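DNA mismatch repair protein MLH3 (Saccharomyces cerevisiae S288C, PDB 6RMN) takes part in DNA mismatch repair, correcting insertion-deletion loops as a subunit of the MutLbeta heterodimer. Local coordinates at residues 59-62 with 63-67; 146-149 with 150-153. All coordinates share one frame; numbering follows the deposited sequence.

Both contacts are short local stretches, residues 59-67 inside a helix and 146-153 at a helix end, in the C-terminal part of MLH3. Contact 1 lies on helix 48-69, its centre about 9 Å from the chain centre. Contact 2 lies at the end of helix 136-151, its centre about 19 Å from it. Each is partly buried and pairs a buried side with an exposed one. They share no helix, and their nearest atoms are about 11 Å apart. In contact 1 the helix runs on, so backbone bonds continue and the Thr66 hydroxyl adds to them. In contact 2 the helix stops. A leucine lies over one face of a buried histidine there, in a CH-pi contact, and another side carries His148, Lys151 and Asp152.

Contact 1. Residues 59-62 with 63-67; sequences ELFY and SLLTE
Tyr62 and Thr66 meet through a hydroxyl, a carbonyl and a ring. Thr66 OG1 donates to Tyr62 O at 2.7 Å, and Thr66 N donates to the same oxygen at 3.1 Å. The two donors come from opposite faces of the carbonyl plane, so the oxygen is gripped twice. The backbone hydrogen bond is bent, with an N-H...O angle of 145°. Thr66 OG1 is placed here because it lies anti to its own carbonyl carbon (chi1 -62°), which turns it back along the helix.

The same hydroxyl sits over one face of the Tyr62 ring, 3.7 Å above its plane and over its centre. Replacing Thr66 with a valine would probably leave Tyr62 O with the backbone donor alone and the ring face without its polar neighbour.

The remaining backbone bonds are regular i to i+4 helix bonds. Ser63 N, Leu64 N and Leu65 N donate to Glu59 O, Leu60 O and Phe61 O. The last is the straightest, with an N-H...O angle of 169°. Ser63 OG also lies 3.1 Å from Glu59 O.

The apolar contact is on another side of the helix. Phe61 and Leu65 run side by side, and Leu65 CD1 reaches the ring edge in its plane, 3.8 Å from Phe61 CD1.

These residues belong to helix 48-69, whose start carries the zinc ligands His49 and Glu53. Leu60, Phe61 and Leu64 pack on Leu189 of helix 183-196, and the Phe61 ring meets His186 edge-to-face. Leu65 touches Trp174 in a loop.

Contact 2. Residues 146-149 with 150-153; sequences HAHD and LKDF
Leu150 lays its branched end over one face of the His146 ring. Leu150 CG stands 4.2 Å from the ring centroid, 22° off the ring normal, in a CH-pi contact displaced toward the rim. The methyl CD1 of Leu150 comes closest, 3.5 Å from His146 NE2. His146 CG is anti to the backbone N (chi1 -170°), which swings the imidazole forward along the helix to meet the leucine one turn on. Both residues are buried. The Phe100 ring meets the imidazole edge-to-face, and Tyr96 of helix 87-101 touches Leu150.

On another side of the helix, His148 and Lys151 lie alongside each other. Lys151 CE reaches the edge of the His148 ring in its plane, 3.9 Å from His148 ND1. The chain of Lys151 bends at chi2 (129°), and its NZ stays 5.0 Å from that nitrogen.

Three backbone bonds tie the turn. Leu150 N donates to His146 O, and Lys151 N to Ala147 O, both at 3.0 Å. Asp152 N closes the last on His148 O at 2.8 Å, although Asp152 has already left helical geometry. Phe153 N makes only a weak bond to Leu150 O. A backbone hydrogen bond also joins Asp149 to Lys155, just past the helix.

The chemistry divides by side. The buried CH-pi contact between leucine and imidazole is probably mainly dispersive. On the outer side, Asp152 OD2 lies 4.5 Å from His148 ND1; its negative charge would tend to favour a protonated imidazole, while Lys151 would tend to oppose one.

Contact 1. Residues 59-62 with 63-67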
ATOM      1  N   GLU B  59     -23.476   6.305   3.715  1.00 34.81           N
ATOM      2  CA  GLU B  59     -24.381   5.278   4.236  1.00 35.31           C
ATOM      3  C   GLU B  59     -25.541   5.957   4.955  1.00 38.00           C
ATOM      4  O   GLU B  59     -26.690   5.531   4.804  1.00 39.37           O
ATOM      5  CB  GLU B  59     -23.654   4.332   5.215  1.00 37.28           C
ATOM      6  CG  GLU B  59     -22.750   3.303   4.542  1.00 54.87           C
ATOM      7  CD  GLU B  59     -21.760   2.515   5.394  1.00 79.37           C
ATOM      8  OE1 GLU B  59     -21.676   2.743   6.626  1.00 53.84           O
ATOM      9  OE2 GLU B  59     -21.055   1.659   4.808  1.00 82.99           O
ATOM     10  N   LEU B  60     -25.239   7.013   5.741  1.00 32.56           N
ATOM     11  CA  LEU B  60     -26.226   7.784   6.518  1.00 31.65           C
ATOM     12  C   LEU B  60     -27.185   8.539   5.614  1.00 36.26           C
ATOM     13  O   LEU B  60     -28.397   8.533   5.867  1.00 36.39           O
ATOM     14  CB  LEU B  60     -25.538   8.743   7.521  1.00 30.50           C
ATOM     15  CG  LEU B  60     -24.892   8.107   8.770  1.00 33.92           C
ATOM     16  CD1 LEU B  60     -24.130   9.118   9.562  1.00 32.87           C
ATOM     17  CD2 LEU B  60     -25.918   7.443   9.653  1.00 35.82           C
ATOM     18  N   PHE B  61     -26.639   9.166   4.554  1.00 33.94           N
ATOM     19  CA  PHE B  61     -27.383   9.879   3.533  1.00 35.45           C
ATOM     20  C   PHE B  61     -28.301   8.938   2.775  1.00 41.78           C
ATOM     21  O   PHE B  61     -29.488   9.241   2.637  1.00 43.10           O
ATOM     22  CB  PHE B  61     -26.444  10.648   2.589  1.00 37.99           C
ATOM     23  CG  PHE B  61     -26.397  12.118   2.935  1.00 41.23           C
ATOM     24  CD1 PHE B  61     -27.440  12.966   2.583  1.00 46.55           C
ATOM     25  CD2 PHE B  61     -25.347  12.640   3.676  1.00 43.87           C
ATOM     26  CE1 PHE B  61     -27.413  14.318   2.938  1.00 47.88           C
ATOM     27  CE2 PHE B  61     -25.332  13.989   4.046  1.00 47.03           C
ATOM     28  CZ  PHE B  61     -26.363  14.818   3.675  1.00 45.84           C
ATOM     29  N   TYR B  62     -27.777   7.770   2.350  1.00 39.87           N
ATOM     30  CA  TYR B  62     -28.549   6.752   1.640  1.00 42.09           C
ATOM     31  C   TYR B  62     -29.758   6.294   2.478  1.00 44.93           C
ATOM     32  O   TYR B  62     -30.857   6.206   1.946  1.00 46.62           O
ATOM     33  CB  TYR B  62     -27.654   5.567   1.182  1.00 45.11           C
ATOM     34  CG  TYR B  62     -28.440   4.419   0.579  1.00 51.71           C
ATOM     35  CD1 TYR B  62     -28.870   4.459  -0.745  1.00 55.58           C
ATOM     36  CD2 TYR B  62     -28.818   3.324   1.355  1.00 54.26           C
ATOM     37  CE1 TYR B  62     -29.649   3.436  -1.286  1.00 59.74           C
ATOM     38  CE2 TYR B  62     -29.605   2.301   0.830  1.00 58.06           C
ATOM     39  CZ  TYR B  62     -30.010   2.354  -0.496  1.00 69.07           C
ATOM     40  OH  TYR B  62     -30.778   1.336  -1.023  1.00 72.61           O
ATOM     41  N   SER B  63     -29.565   6.059   3.783  1.00 39.38           N
ATOM     42  CA  SER B  63     -30.641   5.670   4.700  1.00 39.63           C
ATOM     43  C   SER B  63     -31.722   6.752   4.842  1.00 42.40           C
ATOM     44  O   SER B  63     -32.908   6.437   4.768  1.00 42.40           O
ATOM     45  CB  SER B  63     -30.077   5.317   6.075  1.00 42.15           C
ATOM     46  OG  SER B  63     -29.215   4.196   5.963  1.00 56.30           O
ATOM     47  N   LEU B  64     -31.304   8.015   5.058  1.00 37.77           N
ATOM     48  CA  LEU B  64     -32.179   9.163   5.258  1.00 37.33           C
ATOM     49  C   LEU B  64     -33.042   9.449   4.029  1.00 43.07           C
ATOM     50  O   LEU B  64     -34.247   9.661   4.167  1.00 43.98           O
ATOM     51  CB  LEU B  64     -31.345  10.410   5.674  1.00 35.90           C
ATOM     52  CG  LEU B  64     -31.989  11.816   5.524  1.00 39.50           C
ATOM     53  CD1 LEU B  64     -33.108  12.019   6.484  1.00 39.20           C
ATOM     54  CD2 LEU B  64     -30.966  12.907   5.719  1.00 39.95           C
ATOM     55  N   LEU B  65     -32.424   9.474   2.843  1.00 39.62           N
ATOM     56  CA  LEU B  65     -33.135   9.793   1.612  1.00 40.14           C
ATOM     57  C   LEU B  65     -34.018   8.648   1.109  1.00 46.47           C
ATOM     58  O   LEU B  65     -35.026   8.936   0.480  1.00 46.85           O
ATOM     59  CB  LEU B  65     -32.174  10.320   0.538  1.00 39.35           C
ATOM     60  CG  LEU B  65     -31.729  11.766   0.810  1.00 41.00           C
ATOM     61  CD1 LEU B  65     -30.368  12.048   0.261  1.00 39.71           C
ATOM     62  CD2 LEU B  65     -32.794  12.792   0.377  1.00 41.04           C
ATOM     63  N   THR B  66     -33.704   7.378   1.442  1.00 45.14           N
ATOM     64  CA  THR B  66     -34.540   6.215   1.094  1.00 47.28           C
ATOM     65  C   THR B  66     -35.835   6.304   1.908  1.00 53.64           C
ATOM     66  O   THR B  66     -36.905   6.068   1.356  1.00 56.31           O
ATOM     67  CB  THR B  66     -33.770   4.889   1.308  1.00 51.71           C
ATOM     68  OG1 THR B  66     -32.652   4.888   0.437  1.00 50.65           O
ATOM     69  CG2 THR B  66     -34.599   3.655   1.004  1.00 50.56           C
ATOM     70  N   GLU B  67     -35.740   6.712   3.192  1.00 48.22           N
ATOM     71  CA  GLU B  67     -36.890   6.881   4.082  1.00 48.12           C
ATOM     72  C   GLU B  67     -37.805   8.021   3.620  1.00 52.14           C
ATOM     73  O   GLU B  67     -39.027   7.868   3.611  1.00 53.67           O
ATOM     74  CB  GLU B  67     -36.426   7.171   5.517  1.00 48.12           C
ATOM     75  CG  GLU B  67     -35.892   5.971   6.276  1.00 61.63           C
ATOM     76  CD  GLU B  67     -35.197   6.350   7.569  1.00 84.21           C
ATOM     77  OE1 GLU B  67     -35.894   6.743   8.535  1.00 75.41           O
ATOM     78  OE2 GLU B  67     -33.950   6.257   7.615  1.00 85.39           O
TER

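Contact 2. Residues 146-149 with 150-153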
ATOM      1  N   HIS B 146     -34.062  26.878   7.112  1.00 39.80           N
ATOM      2  CA  HIS B 146     -34.538  26.097   5.975  1.00 39.40           C
ATOM      3  C   HIS B 146     -35.608  26.820   5.137  1.00 44.42           C
ATOM      4  O   HIS B 146     -35.541  26.765   3.907  1.00 44.20           O
ATOM      5  CB  HIS B 146     -35.010  24.698   6.375  1.00 38.88           C
ATOM      6  CG  HIS B 146     -35.256  23.829   5.177  1.00 41.92           C
ATOM      7  ND1 HIS B 146     -34.251  23.575   4.248  1.00 43.03           N
ATOM      8  CD2 HIS B 146     -36.391  23.216   4.768  1.00 43.35           C
ATOM      9  CE1 HIS B 146     -34.800  22.808   3.323  1.00 42.23           C
ATOM     10  NE2 HIS B 146     -36.083  22.564   3.589  1.00 43.02           N
ATOM     11  N   ALA B 147     -36.576  27.502   5.795  1.00 41.79           N
ATOM     12  CA  ALA B 147     -37.638  28.269   5.132  1.00 43.00           C
ATOM     13  C   ALA B 147     -37.035  29.383   4.264  1.00 51.56           C
ATOM     14  O   ALA B 147     -37.497  29.600   3.139  1.00 52.90           O
ATOM     15  CB  ALA B 147     -38.581  28.864   6.170  1.00 44.00           C
ATOM     16  N   HIS B 148     -35.994  30.077   4.785  1.00 50.16           N
ATOM     17  CA  HIS B 148     -35.277  31.129   4.062  1.00 52.20           C
ATOM     18  C   HIS B 148     -34.429  30.520   2.956  1.00 53.88           C
ATOM     19  O   HIS B 148     -34.318  31.117   1.894  1.00 54.68           O
ATOM     20  CB  HIS B 148     -34.416  31.992   5.002  1.00 54.64           C
ATOM     21  CG  HIS B 148     -35.213  32.900   5.881  1.00 60.03           C
ATOM     22  ND1 HIS B 148     -36.089  33.840   5.353  1.00 64.38           N
ATOM     23  CD2 HIS B 148     -35.234  32.995   7.229  1.00 61.85           C
ATOM     24  CE1 HIS B 148     -36.630  34.449   6.395  1.00 64.41           C
ATOM     25  NE2 HIS B 148     -36.142  33.977   7.545  1.00 63.47           N
ATOM     26  N   ASP B 149     -33.871  29.313   3.177  1.00 48.07           N
ATOM     27  CA  ASP B 149     -33.097  28.610   2.153  1.00 47.28           C
ATOM     28  C   ASP B 149     -33.975  28.342   0.921  1.00 51.21           C
ATOM     29  O   ASP B 149     -33.558  28.608  -0.205  1.00 52.40           O
ATOM     30  CB  ASP B 149     -32.459  27.312   2.714  1.00 46.80           C
ATOM     31  CG  ASP B 149     -31.120  27.528   3.402  1.00 58.91           C
ATOM     32  OD1 ASP B 149     -30.553  28.646   3.271  1.00 62.58           O
ATOM     33  OD2 ASP B 149     -30.625  26.575   4.061  1.00 61.05           O
ATOM     34  N   LEU B 150     -35.220  27.903   1.162  1.00 46.67           N
ATOM     35  CA  LEU B 150     -36.219  27.615   0.139  1.00 46.34           C
ATOM     36  C   LEU B 150     -36.677  28.870  -0.562  1.00 54.00           C
ATOM     37  O   LEU B 150     -36.694  28.900  -1.795  1.00 55.64           O
ATOM     38  CB  LEU B 150     -37.425  26.874   0.739  1.00 44.31           C
ATOM     39  CG  LEU B 150     -37.164  25.460   1.228  1.00 44.94           C
ATOM     40  CD1 LEU B 150     -38.218  25.028   2.231  1.00 43.73           C
ATOM     41  CD2 LEU B 150     -37.078  24.489   0.076  1.00 46.70           C
ATOM     42  N   LYS B 151     -37.015  29.918   0.211  1.00 51.82           N
ATOM     43  CA  LYS B 151     -37.499  31.163  -0.361  1.00 54.45           C
ATOM     44  C   LYS B 151     -36.400  31.946  -1.104  1.00 60.42           C
ATOM     45  O   LYS B 151     -36.723  32.667  -2.047  1.00 63.00           O
ATOM     46  CB  LYS B 151     -38.244  32.020   0.692  1.00 58.54           C
ATOM     47  CG  LYS B 151     -37.411  33.032   1.486  1.00 77.43           C
ATOM     48  CD  LYS B 151     -38.062  34.404   1.438  1.00 86.59           C
ATOM     49  CE  LYS B 151     -37.176  35.509   1.955  1.00 99.40           C
ATOM     50  NZ  LYS B 151     -37.780  36.854   1.706  1.00108.34           N
ATOM     51  N   ASP B 152     -35.120  31.783  -0.710  1.00 55.61           N
ATOM     52  CA  ASP B 152     -34.009  32.505  -1.334  1.00 57.24           C
ATOM     53  C   ASP B 152     -33.283  31.704  -2.437  1.00 59.67           C
ATOM     54  O   ASP B 152     -32.254  32.162  -2.953  1.00 60.14           O
ATOM     55  CB  ASP B 152     -33.033  33.041  -0.270  1.00 59.30           C
ATOM     56  CG  ASP B 152     -33.613  34.173   0.571  1.00 74.06           C
ATOM     57  OD1 ASP B 152     -34.327  35.036   0.005  1.00 76.65           O
ATOM     58  OD2 ASP B 152     -33.342  34.205   1.789  1.00 82.15           O
ATOM     59  N   PHE B 153     -33.891  30.566  -2.871  1.00 53.25           N
ATOM     60  CA  PHE B 153     -33.438  29.678  -3.956  1.00 51.40           C
ATOM     61  C   PHE B 153     -32.037  29.123  -3.715  1.00 54.70           C
ATOM     62  O   PHE B 153     -31.288  28.896  -4.664  1.00 55.88           O
ATOM     63  CB  PHE B 153     -33.562  30.342  -5.359  1.00 54.54           C
ATOM     64  CG  PHE B 153     -34.719  31.291  -5.505  1.00 57.06           C
ATOM     65  CD1 PHE B 153     -36.006  30.817  -5.731  1.00 59.16           C
ATOM     66  CD2 PHE B 153     -34.532  32.664  -5.385  1.00 60.55           C
ATOM     67  CE1 PHE B 153     -37.082  31.695  -5.827  1.00 60.80           C
ATOM     68  CE2 PHE B 153     -35.612  33.543  -5.487  1.00 64.17           C
ATOM     69  CZ  PHE B 153     -36.878  33.051  -5.695  1.00 61.74           C
TER